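Local coordinates for protein interleukin-2 receptor subunit beta (Mus musculus, PDB 6DG5) that probably binds interleukin-2 and passes its mitogenic signal into the cell as the receptor's beta subunit, of which this chain is the extracellular part, at residues 39-44 with 74-79; 179-184 with 202-207. One frame throughout, in Å; residues are numbered along the deposited sequence.

Contact 1 of 2, residues 39-44 with 74-79; sequences SNLRHW and TSVDLL
S39 and R42 meet the carboxylate of D77, one at each oxygen. S39 OG donates to D77 OD1 at 2.6 Å, almost in line with the bond from CG to OD1. The hydroxyl is put there by a first torsion that sets OG anti to the backbone N (chi1 176°). R42 NH1 forms a salt bridge to D77 OD2, 2.7 Å away. The two side chains lie at about a right angle, and their flat groups are turned 54° apart. R42 NH2 is hydrogen-bonded to a polar side chain of another protein chain, so the guanidinium links D77 to that partner.

D77 OD2 is also held from within its own loop. T74 N at 3.1 Å and T74 OG1 at 2.5 Å donate to D77 OD2 from opposite faces of the carboxylate plane. This double grip probably limits rotation of the carboxylate. An alanine at D77 would probably leave R42 NH1 without its charged mate here and S39 OG and T74 without this acceptor, so that the two loops would hold together less firmly.

Beside the polar group, L41 CD1 packs on V76 CG2 at 3.5 Å. Further along the backbone, N40 N donates to L78 O (3.1 Å), from above the carbonyl plane. L78 N donates to N40 OD1, but that side chain is poorly ordered. L79 CD2 lies at the edge of the W44 ring, near its plane, 4.3 Å from CH2.

S39 and L79 form an antiparallel non-hydrogen-bonded pair where strand 33-39 ends and strand 79-86 begins. The contact thus joins two loops at one end of the N-terminal domain's sheet. L78 and L79 carry it on to strand 91-99, by touching D98 and F99.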
loop_
_atom_site.group_PDB
_atom_site.type_symbol
_atom_site.label_atom_id
_atom_site.label_comp_id
_atom_site.label_asym_id
_atom_site.label_seq_id
_atom_site.Cartn_x
_atom_site.Cartn_y
_atom_site.Cartn_z
ATOM N N SER B 39 10.173 20.330 -13.526
ATOM C CA SER B 39 9.459 19.104 -13.842
ATOM C C SER B 39 8.919 19.145 -15.267
ATOM O O SER B 39 8.626 20.211 -15.815
ATOM C CB SER B 39 8.309 18.879 -12.859
ATOM O OG SER B 39 7.549 17.737 -13.217
ATOM N N ASN B 40 8.789 17.960 -15.868
ATOM C CA ASN B 40 8.268 17.880 -17.227
ATOM C C ASN B 40 6.750 18.026 -17.254
ATOM O O ASN B 40 6.197 18.629 -18.181
ATOM C CB ASN B 40 8.695 16.561 -17.877
ATOM C CG ASN B 40 8.189 15.348 -17.126
ATOM O OD1 ASN B 40 7.983 15.395 -15.914
ATOM N ND2 ASN B 40 7.985 14.251 -17.846
ATOM N N LEU B 41 6.064 17.485 -16.246
ATOM C CA LEU B 41 4.614 17.592 -16.171
ATOM C C LEU B 41 4.156 18.906 -15.557
ATOM O O LEU B 41 3.027 19.334 -15.817
ATOM C CB LEU B 41 4.042 16.434 -15.356
ATOM C CG LEU B 41 4.330 15.021 -15.853
ATOM C CD1 LEU B 41 3.932 14.034 -14.781
ATOM C CD2 LEU B 41 3.577 14.744 -17.141
ATOM N N ARG B 42 4.997 19.547 -14.751
ATOM C CA ARG B 42 4.641 20.775 -14.059
ATOM C C ARG B 42 5.351 21.964 -14.693
ATOM O O ARG B 42 6.477 21.848 -15.185
ATOM C CB ARG B 42 4.984 20.681 -12.569
ATOM C CG ARG B 42 3.940 19.921 -11.772
ATOM C CD ARG B 42 4.521 19.269 -10.533
ATOM N NE ARG B 42 3.466 18.753 -9.669
ATOM C CZ ARG B 42 2.935 17.541 -9.782
ATOM N NH1 ARG B 42 3.369 16.711 -10.720
ATOM N NH2 ARG B 42 1.973 17.156 -8.954
ATOM N N HIS B 43 4.674 23.111 -14.680
ATOM C CA HIS B 43 5.178 24.302 -15.350
ATOM C C HIS B 43 6.147 25.112 -14.497
ATOM O O HIS B 43 6.751 26.060 -15.013
ATOM C CB HIS B 43 4.010 25.196 -15.780
ATOM C CG HIS B 43 3.185 24.626 -16.893
ATOM N ND1 HIS B 43 1.848 24.924 -17.053
ATOM C CD2 HIS B 43 3.507 23.789 -17.908
ATOM C CE1 HIS B 43 1.380 24.290 -18.114
ATOM N NE2 HIS B 43 2.367 23.595 -18.650
ATOM N N TRP B 44 6.323 24.769 -13.223
ATOM C CA TRP B 44 7.148 25.601 -12.362
ATOM C C TRP B 44 8.631 25.280 -12.533
ATOM O O TRP B 44 9.025 24.324 -13.208
ATOM C CB TRP B 44 6.738 25.456 -10.894
ATOM C CG TRP B 44 6.555 24.049 -10.396
ATOM C CD1 TRP B 44 5.373 23.441 -10.091
ATOM C CD2 TRP B 44 7.582 23.085 -10.121
ATOM N NE1 TRP B 44 5.597 22.161 -9.652
ATOM C CE2 TRP B 44 6.944 21.915 -9.663
ATOM C CE3 TRP B 44 8.977 23.096 -10.222
ATOM C CZ2 TRP B 44 7.653 20.768 -9.310
ATOM C CZ3 TRP B 44 9.677 21.956 -9.872
ATOM C CH2 TRP B 44 9.015 20.809 -9.422
ATOM N N THR B 74 4.880 12.968 -8.316
ATOM C CA THR B 74 4.258 11.667 -8.520
ATOM C C THR B 74 5.297 10.657 -8.994
ATOM O O THR B 74 6.484 10.962 -9.136
ATOM C CB THR B 74 3.106 11.755 -9.524
ATOM O OG1 THR B 74 3.536 12.466 -10.692
ATOM C CG2 THR B 74 1.928 12.468 -8.907
ATOM N N SER B 75 4.824 9.434 -9.243
ATOM C CA SER B 75 5.709 8.366 -9.687
ATOM C C SER B 75 6.170 8.578 -11.121
ATOM O O SER B 75 7.272 8.150 -11.486
ATOM C CB SER B 75 4.999 7.021 -9.553
ATOM O OG SER B 75 4.127 7.019 -8.436
ATOM N N VAL B 76 5.346 9.229 -11.947
ATOM C CA VAL B 76 5.683 9.444 -13.349
ATOM C C VAL B 76 6.381 10.777 -13.586
ATOM O O VAL B 76 6.720 11.093 -14.735
ATOM C CB VAL B 76 4.416 9.344 -14.227
ATOM C CG1 VAL B 76 3.623 8.096 -13.866
ATOM C CG2 VAL B 76 3.559 10.583 -14.070
ATOM N N ASP B 77 6.614 11.564 -12.539
ATOM C CA ASP B 77 7.282 12.846 -12.689
ATOM C C ASP B 77 8.761 12.656 -13.002
ATOM O O ASP B 77 9.376 11.646 -12.644
ATOM C CB ASP B 77 7.120 13.683 -11.419
ATOM C CG ASP B 77 6.023 14.724 -11.540
ATOM O OD1 ASP B 77 6.230 15.734 -12.242
ATOM O OD2 ASP B 77 4.950 14.537 -10.932
ATOM N N LEU B 78 9.329 13.642 -13.694
ATOM C CA LEU B 78 10.752 13.644 -14.026
ATOM C C LEU B 78 11.182 15.097 -14.152
ATOM O O LEU B 78 10.783 15.778 -15.099
ATOM C CB LEU B 78 11.022 12.879 -15.317
ATOM C CG LEU B 78 12.428 13.031 -15.904
ATOM C CD1 LEU B 78 13.459 12.360 -15.013
ATOM C CD2 LEU B 78 12.491 12.481 -17.321
ATOM N N LEU B 79 11.986 15.571 -13.204
ATOM C CA LEU B 79 12.444 16.951 -13.203
ATOM C C LEU B 79 13.937 17.007 -13.501
ATOM O O LEU B 79 14.713 16.183 -13.006
ATOM C CB LEU B 79 12.130 17.639 -11.869
ATOM C CG LEU B 79 12.573 17.028 -10.542
ATOM C CD1 LEU B 79 13.942 17.531 -10.158
ATOM C CD2 LEU B 79 11.569 17.369 -9.460
#

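Contact 2 of 2, residues 179-184 with 202-207; sequences YEVQVR and LTFRTR
Y179 lies against F204, and its side chain can be followed outward from CB. CB sits over one face of the F204 ring, offset toward the rim, as a CH-pi contact 3.6 Å from F204 CZ. CG is anti to the carbonyl carbon (chi1 -56°) and is 4.1 Å from the same CZ. CD1 then approaches F204 CE2 at 3.8 Å. The ring planes are only 25° apart, yet the rings are displaced past one another, so little of one lies over the other. CE1 meets T206 CG2 at 3.9 Å. At the tip, OH is hydrogen-bonded to I174 N.

The backbones beside them pair in antiparallel fashion. Y179 N donates to F204 O at 2.7 Å and F204 N returns a bond to Y179 O. V181 and L202 exchange the next two bonds. This is the pairing of the last two strands of a fibronectin type-III domain, and the WSXWS motif, W195 to S199, lies in the chain between them.

Y179, V181, L202 and F204 share one face of the sheet. V181 CG2 reaches the edge of the F204 ring, in its plane, 3.6 Å from CE1. L202 and F204 also touch I125 of strand 123-128, in the facing sheet. E180 and T203 take the other face, where E180 CG is 3.5 Å from T203 OG1 and E180 OE1 is salt-bridged to R147.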
loop_
_atom_site.group_PDB
_atom_site.type_symbol
_atom_site.label_atom_id
_atom_site.label_comp_id
_atom_site.label_asym_id
_atom_site.label_seq_id
_atom_site.Cartn_x
_atom_site.Cartn_y
_atom_site.Cartn_z
ATOM N N TYR B 179 19.961 2.306 28.499
ATOM C CA TYR B 179 20.077 2.018 27.079
ATOM C C TYR B 179 19.786 3.269 26.260
ATOM O O TYR B 179 19.211 4.243 26.752
ATOM C CB TYR B 179 19.114 0.901 26.652
ATOM C CG TYR B 179 19.254 -0.395 27.418
ATOM C CD1 TYR B 179 18.586 -0.591 28.620
ATOM C CD2 TYR B 179 20.034 -1.433 26.925
ATOM C CE1 TYR B 179 18.702 -1.777 29.316
ATOM C CE2 TYR B 179 20.153 -2.626 27.614
ATOM C CZ TYR B 179 19.488 -2.791 28.809
ATOM O OH TYR B 179 19.609 -3.976 29.495
ATOM N N GLU B 180 20.178 3.218 24.987
ATOM C CA GLU B 180 19.907 4.274 24.022
ATOM C C GLU B 180 19.425 3.631 22.731
ATOM O O GLU B 180 19.964 2.608 22.301
ATOM C CB GLU B 180 21.156 5.131 23.768
ATOM C CG GLU B 180 20.887 6.627 23.639
ATOM C CD GLU B 180 22.164 7.455 23.664
ATOM O OE1 GLU B 180 23.242 6.883 23.938
ATOM O OE2 GLU B 180 22.091 8.677 23.411
ATOM N N VAL B 181 18.402 4.223 22.118
ATOM C CA VAL B 181 17.717 3.616 20.981
ATOM C C VAL B 181 17.505 4.656 19.887
ATOM O O VAL B 181 17.099 5.790 20.164
ATOM C CB VAL B 181 16.368 2.995 21.411
ATOM C CG1 VAL B 181 15.468 2.772 20.207
ATOM C CG2 VAL B 181 16.604 1.681 22.134
ATOM N N GLN B 182 17.783 4.261 18.643
ATOM C CA GLN B 182 17.484 5.054 17.463
ATOM C C GLN B 182 16.698 4.201 16.478
ATOM O O GLN B 182 16.922 2.994 16.372
ATOM C CB GLN B 182 18.755 5.566 16.778
ATOM C CG GLN B 182 19.528 6.605 17.564
ATOM C CD GLN B 182 20.711 7.148 16.783
ATOM O OE1 GLN B 182 21.624 6.407 16.420
ATOM N NE2 GLN B 182 20.692 8.448 16.509
ATOM N N VAL B 183 15.779 4.840 15.750
ATOM C CA VAL B 183 14.929 4.164 14.776
ATOM C C VAL B 183 15.031 4.889 13.441
ATOM O O VAL B 183 15.343 6.082 13.385
ATOM C CB VAL B 183 13.459 4.093 15.251
ATOM C CG1 VAL B 183 12.711 2.995 14.520
ATOM C CG2 VAL B 183 13.387 3.877 16.758
ATOM N N ARG B 184 14.783 4.152 12.358
ATOM C CA ARG B 184 14.756 4.728 11.021
ATOM C C ARG B 184 13.723 3.991 10.176
ATOM O O ARG B 184 13.272 2.898 10.527
ATOM C CB ARG B 184 16.138 4.683 10.357
ATOM C CG ARG B 184 16.755 3.303 10.268
ATOM C CD ARG B 184 18.137 3.385 9.647
ATOM N NE ARG B 184 18.684 2.070 9.327
ATOM C CZ ARG B 184 19.819 1.882 8.661
ATOM N NH1 ARG B 184 20.523 2.925 8.245
ATOM N NH2 ARG B 184 20.248 0.653 8.409
ATOM N N LEU B 202 16.854 7.943 22.141
ATOM C CA LEU B 202 16.039 7.938 23.348
ATOM C C LEU B 202 16.771 7.150 24.426
ATOM O O LEU B 202 17.035 5.955 24.254
ATOM C CB LEU B 202 14.668 7.323 23.073
ATOM C CG LEU B 202 13.764 7.073 24.280
ATOM C CD1 LEU B 202 13.053 8.349 24.694
ATOM C CD2 LEU B 202 12.768 5.965 23.978
ATOM N N THR B 203 17.092 7.815 25.531
ATOM C CA THR B 203 17.830 7.203 26.627
ATOM C C THR B 203 16.865 6.810 27.738
ATOM O O THR B 203 16.100 7.649 28.227
ATOM C CB THR B 203 18.896 8.157 27.166
ATOM O OG1 THR B 203 19.579 8.778 26.070
ATOM C CG2 THR B 203 19.902 7.401 28.014
ATOM N N PHE B 204 16.901 5.539 28.131
ATOM C CA PHE B 204 16.019 5.021 29.165
ATOM C C PHE B 204 16.775 4.028 30.035
ATOM O O PHE B 204 17.736 3.393 29.590
ATOM C CB PHE B 204 14.770 4.356 28.563
ATOM C CG PHE B 204 15.070 3.174 27.680
ATOM C CD1 PHE B 204 15.400 3.354 26.346
ATOM C CD2 PHE B 204 15.007 1.883 28.180
ATOM C CE1 PHE B 204 15.673 2.269 25.531
ATOM C CE2 PHE B 204 15.278 0.794 27.370
ATOM C CZ PHE B 204 15.610 0.988 26.044
ATOM N N ARG B 205 16.328 3.898 31.283
ATOM C CA ARG B 205 16.948 3.006 32.254
ATOM C C ARG B 205 15.891 2.084 32.846
ATOM O O ARG B 205 14.798 2.530 33.212
ATOM C CB ARG B 205 17.646 3.795 33.370
ATOM C CG ARG B 205 18.365 2.929 34.392
ATOM C CD ARG B 205 19.072 3.778 35.436
ATOM N NE ARG B 205 19.721 2.960 36.457
ATOM C CZ ARG B 205 20.984 2.550 36.395
ATOM N NH1 ARG B 205 21.742 2.882 35.361
ATOM N NH2 ARG B 205 21.489 1.807 37.371
ATOM N N THR B 206 16.224 0.800 32.943
ATOM C CA THR B 206 15.293 -0.197 33.444
ATOM C C THR B 206 15.142 -0.092 34.960
ATOM O O THR B 206 16.010 0.428 35.667
ATOM C CB THR B 206 15.761 -1.602 33.064
ATOM O OG1 THR B 206 17.166 -1.723 33.315
ATOM C CG2 THR B 206 15.486 -1.874 31.595
ATOM N N ARG B 207 14.014 -0.599 35.453
ATOM C CA ARG B 207 13.741 -0.582 36.883
ATOM C C ARG B 207 14.735 -1.482 37.613
ATOM O O ARG B 207 15.041 -2.580 37.138
ATOM C CB ARG B 207 12.308 -1.046 37.155
ATOM C CG ARG B 207 11.880 -0.992 38.615
ATOM C CD ARG B 207 10.503 -1.611 38.820
ATOM N NE ARG B 207 9.429 -0.792 38.261
ATOM C CZ ARG B 207 8.711 0.080 38.964
ATOM N NH1 ARG B 207 8.952 0.249 40.257
ATOM N NH2 ARG B 207 7.751 0.782 38.376
#

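The chain's centre lies between contact 1 and contact 2, with one in each extracellular domain. Their centres are 41 Å apart and their nearest atoms about 21 Å. They do not touch, and both segments of contact 1 come earlier in the chain than those of contact 2. Contact 1 joins loops that another protein chain of the assembly also meets, consistent with the use of loops for binding in type I cytokine receptors. Contact 2 is sheet pairing that no other protein chain touches. Its Q182 instead meets a mannose of a glycan attached to the protein. The side chain of L79 in contact 1 is about 13 Å from a bound fucose.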